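Local coordinates for hypoxanthine-guanine-xanthine phosphoribosyltransferase (PDB 1HGX), which transfers the phosphoribosyl group of 5-phospho-alpha-D-ribose 1-diphosphate to guanine, hypoxanthine or xanthine, salvaging purines for a parasite unable to make purine nucleotides de novo, at residues 12-17 against 174-179. Numbering follows the deposited sequence.
Sequences RVLYNQ and IGILKE
R12 lies near the start of an antiparallel pairing between the strand near the N-terminus and the last strand, 174-177, which with 157-158 form a small sheet. Its carbonyl accepts I176 N almost along the C=O axis, R12 O to I176 N 3.0 Å. The side chain starts in the crowded position between N and C (chi1 57°), then runs extended beside I176, so that I176 CD1 lies over one guanidinium face, 3.4 Å from R12 CZ. Arginine's flat face takes the methyl while NH2 forms a salt bridge with E153. V13, beta-branched and suited to an extended strand, lies on V173 and pairs with G175 in the non-hydrogen-bonded manner, CA to CA 4.2 Å; a CB on G175 would clash with R12 O. Next comes a classic beta bulge, L14 and Y15 both facing I174. I174 O accepts L14 N at 2.8 Å and, more weakly, Y15 N. The terminal methyls L14 CD2 and I176 CD1 meet obliquely, and L14 also touches I157 of the GMP pocket. Y15 O accepts I174 N at 3.0 Å; its flat ring meets I174 CG2 edge-on and stacks with F150. N16, at the N-cap of helix 17-35, accepts D19 N through its short side chain's OD1. Four backbone N-H...O bonds thus carry the pairing, two gripping I174 O, while side chains add mainly methyl contacts.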
loop_
_atom_site.group_PDB
_atom_site.type_symbol
_atom_site.label_atom_id
_atom_site.label_comp_id
_atom_site.label_asym_id
_atom_site.label_seq_id
_atom_site.Cartn_x
_atom_site.Cartn_y
_atom_site.Cartn_z
ATOM N N ARG A 12 8.275 -12.181 -21.749
ATOM C CA ARG A 12 8.406 -10.871 -22.371
ATOM C C ARG A 12 7.739 -9.785 -21.548
ATOM O O ARG A 12 6.855 -10.051 -20.731
ATOM C CB ARG A 12 7.867 -10.848 -23.800
ATOM C CG ARG A 12 6.437 -11.260 -23.971
ATOM C CD ARG A 12 6.211 -11.458 -25.448
ATOM N NE ARG A 12 4.937 -12.084 -25.770
ATOM C CZ ARG A 12 3.793 -11.421 -25.907
ATOM N NH1 ARG A 12 3.746 -10.103 -25.736
ATOM N NH2 ARG A 12 2.707 -12.070 -26.294
ATOM N N VAL A 13 8.214 -8.564 -21.742
ATOM C CA VAL A 13 7.701 -7.405 -21.037
ATOM C C VAL A 13 6.623 -6.789 -21.896
ATOM O O VAL A 13 6.783 -6.699 -23.117
ATOM C CB VAL A 13 8.807 -6.358 -20.839
ATOM C CG1 VAL A 13 8.244 -5.102 -20.202
ATOM C CG2 VAL A 13 9.936 -6.938 -19.996
ATOM N N LEU A 14 5.508 -6.425 -21.274
ATOM C CA LEU A 14 4.414 -5.790 -21.985
ATOM C C LEU A 14 4.524 -4.278 -21.826
ATOM O O LEU A 14 4.292 -3.529 -22.769
ATOM C CB LEU A 14 3.064 -6.279 -21.455
ATOM C CG LEU A 14 2.725 -7.763 -21.642
ATOM C CD1 LEU A 14 1.322 -8.028 -21.116
ATOM C CD2 LEU A 14 2.816 -8.160 -23.116
ATOM N N TYR A 15 4.878 -3.832 -20.622
ATOM C CA TYR A 15 5.015 -2.400 -20.331
ATOM C C TYR A 15 6.154 -2.209 -19.364
ATOM O O TYR A 15 6.286 -2.964 -18.408
ATOM C CB TYR A 15 3.728 -1.835 -19.706
ATOM C CG TYR A 15 2.520 -1.997 -20.588
ATOM C CD1 TYR A 15 2.342 -1.196 -21.712
ATOM C CD2 TYR A 15 1.603 -3.010 -20.352
ATOM C CE1 TYR A 15 1.286 -1.412 -22.583
ATOM C CE2 TYR A 15 0.546 -3.230 -21.216
ATOM C CZ TYR A 15 0.396 -2.433 -22.328
ATOM O OH TYR A 15 -0.644 -2.677 -23.194
ATOM N N ASN A 16 7.009 -1.238 -19.646
ATOM C CA ASN A 16 8.144 -0.941 -18.776
ATOM C C ASN A 16 7.744 0.126 -17.752
ATOM O O ASN A 16 6.665 0.705 -17.854
ATOM C CB ASN A 16 9.364 -0.496 -19.599
ATOM C CG ASN A 16 9.070 0.692 -20.491
ATOM O OD1 ASN A 16 8.721 1.770 -20.013
ATOM N ND2 ASN A 16 9.207 0.500 -21.798
ATOM N N GLN A 17 8.626 0.418 -16.802
ATOM C CA GLN A 17 8.315 1.394 -15.760
ATOM C C GLN A 17 7.955 2.763 -16.332
ATOM O O GLN A 17 7.091 3.453 -15.795
ATOM C CB GLN A 17 9.459 1.490 -14.739
ATOM C CG GLN A 17 9.055 2.036 -13.347
ATOM C CD GLN A 17 7.951 1.219 -12.652
ATOM O OE1 GLN A 17 6.835 1.709 -12.445
ATOM N NE2 GLN A 17 8.260 0.000 -12.282
ATOM N N ILE A 174 5.420 -4.911 -16.230
ATOM C CA ILE A 174 4.275 -5.802 -16.278
ATOM C C ILE A 174 4.672 -6.747 -17.417
ATOM O O ILE A 174 5.015 -6.298 -18.509
ATOM C CB ILE A 174 2.986 -5.026 -16.611
ATOM C CG1 ILE A 174 2.540 -4.218 -15.382
ATOM C CG2 ILE A 174 1.889 -5.975 -17.096
ATOM C CD1 ILE A 174 1.415 -3.261 -15.667
ATOM N N GLY A 175 4.691 -8.045 -17.153
ATOM C CA GLY A 175 5.087 -8.979 -18.189
ATOM C C GLY A 175 4.381 -10.308 -18.081
ATOM O O GLY A 175 3.595 -10.523 -17.163
ATOM N N ILE A 176 4.688 -11.199 -19.017
ATOM C CA ILE A 176 4.089 -12.530 -19.086
ATOM C C ILE A 176 4.987 -13.560 -18.423
ATOM O O ILE A 176 6.192 -13.616 -18.696
ATOM C CB ILE A 176 3.857 -12.942 -20.571
ATOM C CG1 ILE A 176 2.827 -12.006 -21.221
ATOM C CG2 ILE A 176 3.419 -14.402 -20.671
ATOM C CD1 ILE A 176 2.715 -12.143 -22.715
ATOM N N LEU A 177 4.398 -14.376 -17.561
ATOM C CA LEU A 177 5.127 -15.426 -16.856
ATOM C C LEU A 177 5.385 -16.542 -17.877
ATOM O O LEU A 177 4.466 -16.930 -18.607
ATOM C CB LEU A 177 4.256 -15.955 -15.705
ATOM C CG LEU A 177 4.775 -16.750 -14.498
ATOM C CD1 LEU A 177 4.167 -18.130 -14.478
ATOM C CD2 LEU A 177 6.288 -16.798 -14.459
ATOM N N LYS A 178 6.633 -17.006 -17.972
ATOM C CA LYS A 178 6.985 -18.085 -18.901
ATOM C C LYS A 178 6.144 -19.312 -18.609
ATOM O O LYS A 178 5.788 -19.563 -17.459
ATOM C CB LYS A 178 8.444 -18.505 -18.738
ATOM C CG LYS A 178 9.462 -17.652 -19.425
ATOM C CD LYS A 178 10.838 -18.244 -19.192
ATOM C CE LYS A 178 11.920 -17.343 -19.739
ATOM N NZ LYS A 178 13.276 -17.917 -19.549
ATOM N N GLU A 179 5.891 -20.110 -19.640
ATOM C CA GLU A 179 5.116 -21.332 -19.484
ATOM C C GLU A 179 5.879 -22.341 -18.636
ATOM O O GLU A 179 5.479 -23.497 -18.522
ATOM C CB GLU A 179 4.797 -21.935 -20.853
ATOM C CG GLU A 179 3.796 -21.127 -21.651
ATOM C CD GLU A 179 2.501 -20.908 -20.890
ATOM O OE1 GLU A 179 1.947 -21.896 -20.358
ATOM O OE2 GLU A 179 2.044 -19.748 -20.811
#